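Local coordinates for segregation and condensation protein B (Mycobacterium tuberculosis, PDB 2Z99) that probably acts in chromosome segregation and condensation during cell division as ScpB, a winged-helix partner of the SMC complex, at residues 102-106 / 131-135; 10-16 / 40-46; 113-117 / 152-157. Residues are numbered along the deposited sequence.

Interaction 1: residues 102-106 / 131-135; sequences ALETL and VMRTL
Both segments are regular alpha-helix: 102-106 lies within helix 100-112 and 131-135 within helix 129-137. Their short axes cross at -77° with a closest approach of 10.0 Å, so the helices meet nearly at right angles. In CA register, Ala102 faces Val131 (5.6 Å) and Leu106 faces Leu135 (7.3 Å). Within each segment one i to i+4 backbone bond closes the turn: Leu106 N to Ala102 O at 2.8 Å and Leu135 N to Val131 O at 2.9 Å.

The contact is mainly apolar, and no hydrogen bond joins the two segments. Small Ala102 lets Val131 (chi1 t) come close, CG1 lying 3.9 Å from Ala102 CB and 3.6 Å from its CA. Where the backbones stand further apart, longer leucines fill the gap, Leu135 (mt) setting CD2 3.8 Å from CG of Leu106 (tt).

Of the polar side chains, Thr105 points toward the other helix, its OG1 3.7 Å from Leu135 CD1 and without a hydrogen-bonding partner. Thr134 OG1 turns back to Val131 O at 3.2 Å.

Ile141 of strand 141-146 touches Leu106, Met132 and Leu135. Helix 100-112, strand 115-116, helices 117-124 and 129-137, then strands 141-146 and 153-157 follow the order of a winged helix.

Interaction 2: residues 10-16 / 40-46; sequences ELDADEL and TEQPVYR
Gln42 NE2 donates to Glu10 OE1 at 2.9 Å, tying the N-terminal arm to the turn between helices 33-40 and 44-60 in a helical, winged-helix-type domain. Arg46, extended (ttt), adds a short but weak bond from NH2 to Leu11 O (2.6 Å); its NE bonds Gln42 OE1 at 3.1 Å, so the amide of Gln42 suits its place by serving both neighbours. Glu10 OE2 stays 4.2 Å from Arg46 NH2, beyond a salt bridge.

Each segment leads into a helix. Asp12 is the N-cap of helix 13-26, OD1 accepting from Glu15 N at 2.9 Å. Glu41 (phi 62°) ends helix 33-40 in a Schellman motif, and Pro43 stands at the N-cap position of helix 44-60. The nearest CA pairs are Leu16-Thr40 (8.1 Å) and Glu10-Gln42 (8.5 Å).

Leu11 and Leu16 point toward the turn. Part of the contact lies in the interface with the second subunit, whose Tyr85 packs on Leu11 and Thr40 and whose Arg81 forms a salt bridge with Glu15. Leu16 CG lies over one face of the Arg46 guanidinium, while Leu11 CD1 sits 3.5 Å from Thr40 OG1.

Interaction 3: residues 113-117 / 152-157; sequences QPVTR and AVTFAT
Strand 153-157 runs antiparallel to the short, weakly bonded strand 115-116, their end-to-end directions 134° apart. Ala152 comes first, its CB 3.5 Å from Thr116 CG2. Val153 O accepts from a water at 2.6 Å that in turn accepts from Arg117 N at 2.8 Å, bridging the segments where helix 117-124 begins; Thr116 stands at its N-cap position. Thr154 CA makes a CA-H...O contact with Val115 O (3.4 Å). Phe155 lies opposite Val115: its N donates to Val115 O at 2.8 Å, and Val115 N returns a weak 3.3 Å bond to Phe155 O. Beta-branched Val115 and aromatic Phe155 (both chi1 m) suit extended backbone whose side chains face helices, Val115 packing on Val109, Phe155 on Met132 and Leu136. Ala156, its CA 4.8 Å from Gln113 CA, packs on Val144 of strand 141-146, whereas Thr157 touches helix 100-112. The chemistry implies a loosely joined edge of the winged-helix sheet: few backbone bonds, supplemented by water and CA-H...O contacts, with Val115 and Phe155 packed on the helices.

Interactions 1 and 3 belong to one winged-helix domain and interlock along the chain, their segments alternating; their centres are 12 Å apart. They meet directly: Met132 CE lies 3.8 Å from Phe155 CD1, and Leu106 CD2 is 4.1 Å from Thr157 CG2, so the crossed helices of interaction 1 and the sheet of interaction 3 share one apolar core. Helix 100-112 leads straight into strand 115-116. Interaction 2 is remote, on the opposite side of the chain's centre, with centre-to-centre distances of 58 Å to interaction 1 and 69 Å to interaction 3. It touches the second subunit, whereas no other chain of the assembly touches the segments of the other two.

Interaction 1: residues 102-106 / 131-135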
ATOM      1  N   ALA A 102       8.281 -15.596 -29.474  1.00 48.80           N
ATOM      2  CA  ALA A 102       7.689 -16.762 -28.827  1.00 47.10           C
ATOM      3  C   ALA A 102       6.452 -17.251 -29.576  1.00 46.35           C
ATOM      4  O   ALA A 102       6.350 -18.429 -29.895  1.00 45.31           O
ATOM      5  CB  ALA A 102       7.331 -16.430 -27.393  1.00 46.48           C
ATOM      6  N   LEU A 103       5.507 -16.358 -29.850  1.00 47.60           N
ATOM      7  CA  LEU A 103       4.309 -16.765 -30.570  1.00 49.74           C
ATOM      8  C   LEU A 103       4.719 -17.401 -31.894  1.00 51.94           C
ATOM      9  O   LEU A 103       4.168 -18.422 -32.321  1.00 52.04           O
ATOM     10  CB  LEU A 103       3.391 -15.563 -30.831  1.00 50.43           C
ATOM     11  CG  LEU A 103       2.529 -14.987 -29.695  1.00 52.19           C
ATOM     12  CD1 LEU A 103       2.159 -16.104 -28.723  1.00 51.25           C
ATOM     13  CD2 LEU A 103       3.266 -13.873 -28.971  1.00 51.98           C
ATOM     14  N   GLU A 104       5.708 -16.785 -32.530  1.00 53.61           N
ATOM     15  CA  GLU A 104       6.234 -17.253 -33.798  1.00 53.02           C
ATOM     16  C   GLU A 104       6.616 -18.725 -33.683  1.00 51.32           C
ATOM     17  O   GLU A 104       6.146 -19.557 -34.449  1.00 51.65           O
ATOM     18  CB  GLU A 104       7.478 -16.447 -34.164  1.00 57.47           C
ATOM     19  CG  GLU A 104       7.547 -15.987 -35.610  1.00 65.96           C
ATOM     20  CD  GLU A 104       6.969 -14.597 -35.809  1.00 70.58           C
ATOM     21  OE1 GLU A 104       5.725 -14.472 -35.862  1.00 74.06           O
ATOM     22  OE2 GLU A 104       7.764 -13.630 -35.898  1.00 73.64           O
ATOM     23  N   THR A 105       7.469 -19.048 -32.719  1.00 49.46           N
ATOM     24  CA  THR A 105       7.905 -20.424 -32.552  1.00 50.31           C
ATOM     25  C   THR A 105       6.794 -21.316 -32.040  1.00 50.46           C
ATOM     26  O   THR A 105       6.820 -22.527 -32.250  1.00 51.18           O
ATOM     27  CB  THR A 105       9.157 -20.532 -31.624  1.00 49.79           C
ATOM     28  OG1 THR A 105       9.012 -21.642 -30.733  1.00 50.24           O
ATOM     29  CG2 THR A 105       9.353 -19.278 -30.837  1.00 49.58           C
ATOM     30  N   LEU A 106       5.809 -20.725 -31.381  1.00 50.98           N
ATOM     31  CA  LEU A 106       4.694 -21.515 -30.881  1.00 50.90           C
ATOM     32  C   LEU A 106       3.947 -21.998 -32.116  1.00 50.00           C
ATOM     33  O   LEU A 106       3.593 -23.169 -32.223  1.00 49.47           O
ATOM     34  CB  LEU A 106       3.760 -20.661 -30.020  1.00 51.68           C
ATOM     35  CG  LEU A 106       2.873 -21.355 -28.979  1.00 52.39           C
ATOM     36  CD1 LEU A 106       1.666 -20.474 -28.743  1.00 51.85           C
ATOM     37  CD2 LEU A 106       2.421 -22.733 -29.439  1.00 53.13           C
ATOM     38  N   VAL A 131      12.880 -19.729 -25.599  1.00 46.47           N
ATOM     39  CA  VAL A 131      11.465 -19.731 -25.929  1.00 45.50           C
ATOM     40  C   VAL A 131      10.849 -21.114 -25.759  1.00 46.38           C
ATOM     41  O   VAL A 131       9.685 -21.238 -25.390  1.00 46.42           O
ATOM     42  CB  VAL A 131      11.229 -19.249 -27.373  1.00 44.45           C
ATOM     43  CG1 VAL A 131       9.784 -19.446 -27.751  1.00 42.79           C
ATOM     44  CG2 VAL A 131      11.587 -17.786 -27.491  1.00 44.33           C
ATOM     45  N   MET A 132      11.618 -22.157 -26.048  1.00 47.25           N
ATOM     46  CA  MET A 132      11.107 -23.517 -25.890  1.00 48.13           C
ATOM     47  C   MET A 132      10.801 -23.719 -24.414  1.00 47.65           C
ATOM     48  O   MET A 132       9.723 -24.170 -24.043  1.00 46.58           O
ATOM     49  CB  MET A 132      12.141 -24.550 -26.339  1.00 46.47           C
ATOM     50  CG  MET A 132      12.224 -24.738 -27.844  1.00 48.49           C
ATOM     51  SD  MET A 132      10.639 -25.195 -28.576  1.00 48.56           S
ATOM     52  CE  MET A 132      10.719 -26.962 -28.525  1.00 49.27           C
ATOM     53  N   ARG A 133      11.773 -23.364 -23.586  1.00 48.67           N
ATOM     54  CA  ARG A 133      11.656 -23.473 -22.143  1.00 49.61           C
ATOM     55  C   ARG A 133      10.379 -22.807 -21.640  1.00 49.99           C
ATOM     56  O   ARG A 133       9.546 -23.463 -21.012  1.00 51.62           O
ATOM     57  CB  ARG A 133      12.855 -22.809 -21.483  1.00 51.86           C
ATOM     58  CG  ARG A 133      12.981 -23.052 -19.997  1.00 58.06           C
ATOM     59  CD  ARG A 133      13.980 -22.084 -19.384  1.00 60.50           C
ATOM     60  NE  ARG A 133      15.189 -21.978 -20.192  1.00 66.26           N
ATOM     61  CZ  ARG A 133      16.027 -20.947 -20.141  1.00 69.26           C
ATOM     62  NH1 ARG A 133      15.789 -19.934 -19.314  1.00 71.17           N
ATOM     63  NH2 ARG A 133      17.093 -20.915 -20.929  0.50 69.91           N
ATOM     64  N   THR A 134      10.216 -21.511 -21.907  1.00 47.56           N
ATOM     65  CA  THR A 134       9.029 -20.823 -21.420  1.00 48.75           C
ATOM     66  C   THR A 134       7.765 -21.481 -21.965  1.00 47.69           C
ATOM     67  O   THR A 134       6.828 -21.730 -21.217  1.00 49.51           O
ATOM     68  CB  THR A 134       9.032 -19.296 -21.761  1.00 49.21           C
ATOM     69  OG1 THR A 134       8.858 -19.109 -23.167  1.00 53.12           O
ATOM     70  CG2 THR A 134      10.335 -18.646 -21.328  1.00 48.23           C
ATOM     71  N   LEU A 135       7.737 -21.780 -23.259  1.00 47.35           N
ATOM     72  CA  LEU A 135       6.572 -22.434 -23.843  1.00 45.01           C
ATOM     73  C   LEU A 135       6.267 -23.724 -23.098  1.00 46.41           C
ATOM     74  O   LEU A 135       5.105 -24.085 -22.926  1.00 45.54           O
ATOM     75  CB  LEU A 135       6.803 -22.757 -25.315  1.00 42.85           C
ATOM     76  CG  LEU A 135       6.713 -21.612 -26.313  1.00 39.06           C
ATOM     77  CD1 LEU A 135       6.898 -22.171 -27.702  1.00 38.94           C
ATOM     78  CD2 LEU A 135       5.370 -20.928 -26.195  1.00 39.75           C
TER

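Interaction 2: residues 10-16 / 40-46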
ATOM      1  N   GLU A  10     -13.925  21.729  13.176  1.00 75.08           N
ATOM      2  CA  GLU A  10     -14.669  20.598  13.727  1.00 71.47           C
ATOM      3  C   GLU A  10     -15.335  19.762  12.643  1.00 67.99           C
ATOM      4  O   GLU A  10     -15.918  20.294  11.693  1.00 68.53           O
ATOM      5  CB  GLU A  10     -15.731  21.076  14.718  1.00 73.74           C
ATOM      6  CG  GLU A  10     -15.657  20.384  16.078  1.00 76.49           C
ATOM      7  CD  GLU A  10     -15.312  18.902  15.979  1.00 76.38           C
ATOM      8  OE1 GLU A  10     -14.137  18.583  15.708  1.00 77.08           O
ATOM      9  OE2 GLU A  10     -16.212  18.057  16.168  1.00 77.74           O
ATOM     10  N   LEU A  11     -15.258  18.445  12.808  1.00 62.67           N
ATOM     11  CA  LEU A  11     -15.811  17.503  11.846  1.00 57.29           C
ATOM     12  C   LEU A  11     -16.987  16.720  12.422  1.00 54.94           C
ATOM     13  O   LEU A  11     -16.860  16.095  13.473  1.00 53.97           O
ATOM     14  CB  LEU A  11     -14.734  16.495  11.433  1.00 54.14           C
ATOM     15  CG  LEU A  11     -13.274  16.941  11.378  1.00 52.81           C
ATOM     16  CD1 LEU A  11     -12.373  15.719  11.323  1.00 51.21           C
ATOM     17  CD2 LEU A  11     -13.046  17.834  10.186  1.00 50.34           C
ATOM     18  N   ASP A  12     -18.122  16.740  11.731  1.00 52.46           N
ATOM     19  CA  ASP A  12     -19.266  15.985  12.204  1.00 51.50           C
ATOM     20  C   ASP A  12     -18.991  14.511  11.932  1.00 51.26           C
ATOM     21  O   ASP A  12     -17.974  14.162  11.330  1.00 50.96           O
ATOM     22  CB  ASP A  12     -20.561  16.429  11.508  1.00 53.78           C
ATOM     23  CG  ASP A  12     -20.556  16.171  10.014  1.00 55.56           C
ATOM     24  OD1 ASP A  12     -20.250  15.035   9.599  1.00 57.53           O
ATOM     25  OD2 ASP A  12     -20.882  17.104   9.248  1.00 57.81           O
ATOM     26  N   ALA A  13     -19.898  13.651  12.376  1.00 49.73           N
ATOM     27  CA  ALA A  13     -19.750  12.215  12.210  1.00 49.11           C
ATOM     28  C   ALA A  13     -19.332  11.831  10.804  1.00 49.81           C
ATOM     29  O   ALA A  13     -18.351  11.113  10.606  1.00 48.87           O
ATOM     30  CB  ALA A  13     -21.047  11.523  12.566  1.00 46.85           C
ATOM     31  N   ASP A  14     -20.092  12.312   9.828  1.00 50.22           N
ATOM     32  CA  ASP A  14     -19.824  12.019   8.429  1.00 50.36           C
ATOM     33  C   ASP A  14     -18.481  12.535   7.918  1.00 47.57           C
ATOM     34  O   ASP A  14     -17.881  11.920   7.047  1.00 48.40           O
ATOM     35  CB  ASP A  14     -20.968  12.554   7.557  1.00 52.57           C
ATOM     36  CG  ASP A  14     -22.153  11.607   7.512  1.00 53.02           C
ATOM     37  OD1 ASP A  14     -22.166  10.632   8.295  1.00 54.94           O
ATOM     38  OD2 ASP A  14     -23.066  11.835   6.690  1.00 53.04           O
ATOM     39  N   GLU A  15     -18.003  13.653   8.442  1.00 45.78           N
ATOM     40  CA  GLU A  15     -16.709  14.161   7.997  1.00 46.81           C
ATOM     41  C   GLU A  15     -15.574  13.334   8.581  1.00 44.94           C
ATOM     42  O   GLU A  15     -14.655  12.952   7.878  1.00 46.50           O
ATOM     43  CB  GLU A  15     -16.526  15.625   8.389  1.00 47.21           C
ATOM     44  CG  GLU A  15     -16.889  16.572   7.286  1.00 50.95           C
ATOM     45  CD  GLU A  15     -16.088  16.318   6.026  1.00 53.67           C
ATOM     46  OE1 GLU A  15     -14.855  16.516   6.058  1.00 52.50           O
ATOM     47  OE2 GLU A  15     -16.691  15.913   5.003  1.00 55.91           O
ATOM     48  N   LEU A  16     -15.656  13.046   9.871  1.00 44.22           N
ATOM     49  CA  LEU A  16     -14.632  12.260  10.551  1.00 44.23           C
ATOM     50  C   LEU A  16     -14.466  10.921   9.842  1.00 44.76           C
ATOM     51  O   LEU A  16     -13.346  10.427   9.682  1.00 44.01           O
ATOM     52  CB  LEU A  16     -15.034  12.011  12.006  1.00 42.51           C
ATOM     53  CG  LEU A  16     -13.946  11.955  13.088  1.00 43.19           C
ATOM     54  CD1 LEU A  16     -14.178  10.729  13.963  1.00 38.44           C
ATOM     55  CD2 LEU A  16     -12.570  11.924  12.467  1.00 40.23           C
ATOM     56  N   THR A  40      -5.973  13.966  13.140  1.00 48.02           N
ATOM     57  CA  THR A  40      -7.264  14.556  12.883  1.00 48.97           C
ATOM     58  C   THR A  40      -7.703  15.572  13.941  1.00 51.73           C
ATOM     59  O   THR A  40      -8.773  16.179  13.827  1.00 51.23           O
ATOM     60  CB  THR A  40      -8.293  13.461  12.764  1.00 47.46           C
ATOM     61  OG1 THR A  40      -9.407  13.954  12.025  1.00 49.18           O
ATOM     62  CG2 THR A  40      -8.733  12.989  14.138  1.00 45.48           C
ATOM     63  N   GLU A  41      -6.880  15.755  14.971  1.00 52.25           N
ATOM     64  CA  GLU A  41      -7.190  16.719  16.026  1.00 54.44           C
ATOM     65  C   GLU A  41      -8.472  16.429  16.818  1.00 52.61           C
ATOM     66  O   GLU A  41      -9.176  17.354  17.207  1.00 52.22           O
ATOM     67  CB  GLU A  41      -7.300  18.110  15.416  1.00 56.44           C
ATOM     68  CG  GLU A  41      -6.472  19.146  16.114  1.00 62.79           C
ATOM     69  CD  GLU A  41      -5.597  19.902  15.147  1.00 66.40           C
ATOM     70  OE1 GLU A  41      -6.137  20.450  14.159  1.00 68.87           O
ATOM     71  OE2 GLU A  41      -4.369  19.942  15.373  1.00 70.90           O
ATOM     72  N   GLN A  42      -8.759  15.157  17.066  1.00 50.32           N
ATOM     73  CA  GLN A  42      -9.951  14.775  17.802  1.00 50.37           C
ATOM     74  C   GLN A  42      -9.603  13.985  19.055  1.00 50.53           C
ATOM     75  O   GLN A  42      -8.452  13.605  19.266  1.00 50.94           O
ATOM     76  CB  GLN A  42     -10.855  13.897  16.923  1.00 50.29           C
ATOM     77  CG  GLN A  42     -11.308  14.544  15.634  1.00 49.96           C
ATOM     78  CD  GLN A  42     -12.182  15.748  15.874  1.00 51.39           C
ATOM     79  OE1 GLN A  42     -13.226  15.644  16.510  1.00 55.52           O
ATOM     80  NE2 GLN A  42     -11.763  16.902  15.366  1.00 49.70           N
ATOM     81  N   PRO A  43     -10.599  13.752  19.926  1.00 51.25           N
ATOM     82  CA  PRO A  43     -10.352  12.982  21.148  1.00 50.29           C
ATOM     83  C   PRO A  43     -10.206  11.531  20.697  1.00 50.46           C
ATOM     84  O   PRO A  43     -10.963  11.069  19.834  1.00 51.47           O
ATOM     85  CB  PRO A  43     -11.624  13.201  21.963  1.00 48.35           C
ATOM     86  CG  PRO A  43     -12.085  14.547  21.523  1.00 49.84           C
ATOM     87  CD  PRO A  43     -11.868  14.498  20.031  1.00 51.46           C
ATOM     88  N   VAL A  44      -9.247  10.806  21.258  1.00 48.94           N
ATOM     89  CA  VAL A  44      -9.080   9.430  20.830  1.00 48.20           C
ATOM     90  C   VAL A  44     -10.328   8.591  21.063  1.00 46.93           C
ATOM     91  O   VAL A  44     -10.671   7.762  20.227  1.00 49.66           O
ATOM     92  CB  VAL A  44      -7.854   8.739  21.505  1.00 49.22           C
ATOM     93  CG1 VAL A  44      -6.698   9.707  21.584  1.00 46.01           C
ATOM     94  CG2 VAL A  44      -8.220   8.190  22.875  1.00 51.01           C
ATOM     95  N   TYR A  45     -11.026   8.807  22.174  1.00 44.52           N
ATOM     96  CA  TYR A  45     -12.219   8.010  22.460  1.00 42.06           C
ATOM     97  C   TYR A  45     -13.215   8.074  21.304  1.00 41.30           C
ATOM     98  O   TYR A  45     -13.941   7.116  21.042  1.00 41.29           O
ATOM     99  CB  TYR A  45     -12.887   8.489  23.763  1.00 40.48           C
ATOM    100  CG  TYR A  45     -13.794   9.693  23.614  1.00 36.84           C
ATOM    101  CD1 TYR A  45     -15.090   9.550  23.124  1.00 35.78           C
ATOM    102  CD2 TYR A  45     -13.331  10.979  23.891  1.00 36.30           C
ATOM    103  CE1 TYR A  45     -15.898  10.650  22.903  1.00 35.02           C
ATOM    104  CE2 TYR A  45     -14.131  12.086  23.679  1.00 36.95           C
ATOM    105  CZ  TYR A  45     -15.417  11.910  23.180  1.00 37.58           C
ATOM    106  OH  TYR A  45     -16.228  13.001  22.958  1.00 41.57           O
ATOM    107  N   ARG A  46     -13.243   9.224  20.635  1.00 41.84           N
ATOM    108  CA  ARG A  46     -14.128   9.473  19.499  1.00 41.31           C
ATOM    109  C   ARG A  46     -13.634   8.675  18.281  1.00 40.12           C
ATOM    110  O   ARG A  46     -14.406   7.955  17.642  1.00 41.00           O
ATOM    111  CB  ARG A  46     -14.141  10.980  19.200  1.00 41.68           C
ATOM    112  CG  ARG A  46     -15.001  11.442  18.023  1.00 43.60           C
ATOM    113  CD  ARG A  46     -15.222  12.947  18.139  1.00 44.50           C
ATOM    114  NE  ARG A  46     -15.606  13.645  16.910  1.00 44.93           N
ATOM    115  CZ  ARG A  46     -16.621  13.300  16.128  1.00 46.92           C
ATOM    116  NH1 ARG A  46     -17.359  12.245  16.436  1.00 47.28           N
ATOM    117  NH2 ARG A  46     -16.918  14.032  15.058  1.00 43.75           N
TER

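Interaction 3: residues 113-117 / 152-157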
ATOM      1  N   GLN A 113       3.180 -29.575 -35.706  1.00 70.07           N
ATOM      2  CA  GLN A 113       2.960 -30.440 -34.552  1.00 68.44           C
ATOM      3  C   GLN A 113       4.111 -31.391 -34.236  1.00 68.31           C
ATOM      4  O   GLN A 113       5.111 -30.948 -33.679  1.00 70.00           O
ATOM      5  CB  GLN A 113       1.649 -31.196 -34.700  1.00 67.94           C
ATOM      6  CG  GLN A 113       1.047 -31.585 -33.366  1.00 65.53           C
ATOM      7  CD  GLN A 113       0.654 -30.377 -32.544  1.00 62.28           C
ATOM      8  OE1 GLN A 113       0.442 -29.290 -33.081  1.00 61.04           O
ATOM      9  NE2 GLN A 113       0.532 -30.566 -31.239  1.00 61.58           N
ATOM     10  N   PRO A 114       4.013 -32.696 -34.569  1.00 66.33           N
ATOM     11  CA  PRO A 114       5.199 -33.476 -34.197  1.00 64.10           C
ATOM     12  C   PRO A 114       6.416 -32.846 -34.858  1.00 62.91           C
ATOM     13  O   PRO A 114       6.566 -32.937 -36.076  1.00 63.70           O
ATOM     14  CB  PRO A 114       4.897 -34.862 -34.760  1.00 64.21           C
ATOM     15  CG  PRO A 114       3.417 -34.910 -34.773  1.00 65.16           C
ATOM     16  CD  PRO A 114       3.056 -33.546 -35.292  1.00 65.37           C
ATOM     17  N   VAL A 115       7.255 -32.185 -34.058  1.00 60.88           N
ATOM     18  CA  VAL A 115       8.466 -31.526 -34.553  1.00 57.08           C
ATOM     19  C   VAL A 115       9.577 -31.580 -33.530  1.00 55.79           C
ATOM     20  O   VAL A 115       9.328 -31.453 -32.335  1.00 56.16           O
ATOM     21  CB  VAL A 115       8.241 -30.040 -34.843  1.00 56.16           C
ATOM     22  CG1 VAL A 115       7.392 -29.867 -36.065  1.00 57.78           C
ATOM     23  CG2 VAL A 115       7.589 -29.380 -33.646  1.00 55.57           C
ATOM     24  N   THR A 116      10.804 -31.769 -34.004  1.00 54.15           N
ATOM     25  CA  THR A 116      11.972 -31.791 -33.128  1.00 52.78           C
ATOM     26  C   THR A 116      12.362 -30.326 -32.987  1.00 50.37           C
ATOM     27  O   THR A 116      12.050 -29.521 -33.864  1.00 49.15           O
ATOM     28  CB  THR A 116      13.145 -32.543 -33.783  1.00 53.89           C
ATOM     29  OG1 THR A 116      13.175 -32.240 -35.183  1.00 57.10           O
ATOM     30  CG2 THR A 116      12.999 -34.050 -33.595  1.00 54.41           C
ATOM     31  N   ARG A 117      13.031 -29.952 -31.908  1.00 48.73           N
ATOM     32  CA  ARG A 117      13.397 -28.553 -31.814  1.00 50.23           C
ATOM     33  C   ARG A 117      14.402 -28.229 -32.913  1.00 49.20           C
ATOM     34  O   ARG A 117      14.506 -27.089 -33.337  1.00 47.98           O
ATOM     35  CB  ARG A 117      13.963 -28.193 -30.435  1.00 51.31           C
ATOM     36  CG  ARG A 117      15.115 -29.022 -29.964  1.00 53.41           C
ATOM     37  CD  ARG A 117      16.138 -28.129 -29.291  1.00 55.31           C
ATOM     38  NE  ARG A 117      15.545 -27.195 -28.339  1.00 58.26           N
ATOM     39  CZ  ARG A 117      15.008 -27.535 -27.169  1.00 60.18           C
ATOM     40  NH1 ARG A 117      14.976 -28.801 -26.784  1.00 61.89           N
ATOM     41  NH2 ARG A 117      14.510 -26.601 -26.373  1.00 62.19           N
ATOM     42  N   ALA A 152      15.472 -37.857 -31.623  1.00 60.97           N
ATOM     43  CA  ALA A 152      15.362 -36.532 -31.030  1.00 60.74           C
ATOM     44  C   ALA A 152      13.921 -36.341 -30.595  1.00 60.63           C
ATOM     45  O   ALA A 152      12.999 -36.565 -31.380  1.00 61.06           O
ATOM     46  CB  ALA A 152      15.754 -35.462 -32.051  1.00 59.92           C
ATOM     47  N   VAL A 153      13.729 -35.930 -29.345  1.00 59.17           N
ATOM     48  CA  VAL A 153      12.387 -35.727 -28.829  1.00 57.45           C
ATOM     49  C   VAL A 153      11.577 -34.851 -29.780  1.00 56.95           C
ATOM     50  O   VAL A 153      12.109 -33.939 -30.421  1.00 56.77           O
ATOM     51  CB  VAL A 153      12.404 -35.082 -27.421  1.00 56.64           C
ATOM     52  CG1 VAL A 153      13.260 -35.910 -26.485  1.00 54.58           C
ATOM     53  CG2 VAL A 153      12.920 -33.667 -27.496  1.00 58.44           C
ATOM     54  N   THR A 154      10.290 -35.158 -29.875  1.00 55.60           N
ATOM     55  CA  THR A 154       9.365 -34.433 -30.728  1.00 53.68           C
ATOM     56  C   THR A 154       8.453 -33.631 -29.798  1.00 51.60           C
ATOM     57  O   THR A 154       8.344 -33.952 -28.609  1.00 49.67           O
ATOM     58  CB  THR A 154       8.557 -35.434 -31.599  1.00 55.39           C
ATOM     59  OG1 THR A 154       7.520 -34.746 -32.311  1.00 58.96           O
ATOM     60  CG2 THR A 154       7.951 -36.517 -30.732  1.00 56.98           C
ATOM     61  N   PHE A 155       7.811 -32.590 -30.329  1.00 48.51           N
ATOM     62  CA  PHE A 155       6.941 -31.734 -29.527  1.00 46.75           C
ATOM     63  C   PHE A 155       5.574 -31.517 -30.136  1.00 47.74           C
ATOM     64  O   PHE A 155       5.369 -31.715 -31.333  1.00 46.92           O
ATOM     65  CB  PHE A 155       7.577 -30.348 -29.307  1.00 43.71           C
ATOM     66  CG  PHE A 155       8.798 -30.367 -28.439  1.00 42.27           C
ATOM     67  CD1 PHE A 155      10.035 -30.725 -28.962  1.00 41.23           C
ATOM     68  CD2 PHE A 155       8.701 -30.080 -27.082  1.00 42.56           C
ATOM     69  CE1 PHE A 155      11.150 -30.801 -28.152  1.00 41.18           C
ATOM     70  CE2 PHE A 155       9.814 -30.154 -26.258  1.00 41.48           C
ATOM     71  CZ  PHE A 155      11.039 -30.514 -26.790  1.00 42.44           C
ATOM     72  N   ALA A 156       4.640 -31.090 -29.295  1.00 47.86           N
ATOM     73  CA  ALA A 156       3.294 -30.806 -29.751  1.00 48.67           C
ATOM     74  C   ALA A 156       2.654 -29.796 -28.825  1.00 50.40           C
ATOM     75  O   ALA A 156       3.087 -29.607 -27.687  1.00 49.25           O
ATOM     76  CB  ALA A 156       2.467 -32.080 -29.788  1.00 48.11           C
ATOM     77  N   THR A 157       1.627 -29.131 -29.330  1.00 53.82           N
ATOM     78  CA  THR A 157       0.900 -28.162 -28.546  1.00 56.85           C
ATOM     79  C   THR A 157      -0.001 -28.971 -27.630  1.00 59.12           C
ATOM     80  O   THR A 157      -0.533 -30.005 -28.028  1.00 59.33           O
ATOM     81  CB  THR A 157       0.045 -27.266 -29.437  1.00 57.01           C
ATOM     82  OG1 THR A 157      -0.844 -28.072 -30.220  1.00 59.06           O
ATOM     83  CG2 THR A 157       0.925 -26.450 -30.363  1.00 58.25           C
TER
HETATM   84  O   HOH W   1      13.970 -32.137 -30.372  1.00 34.25           O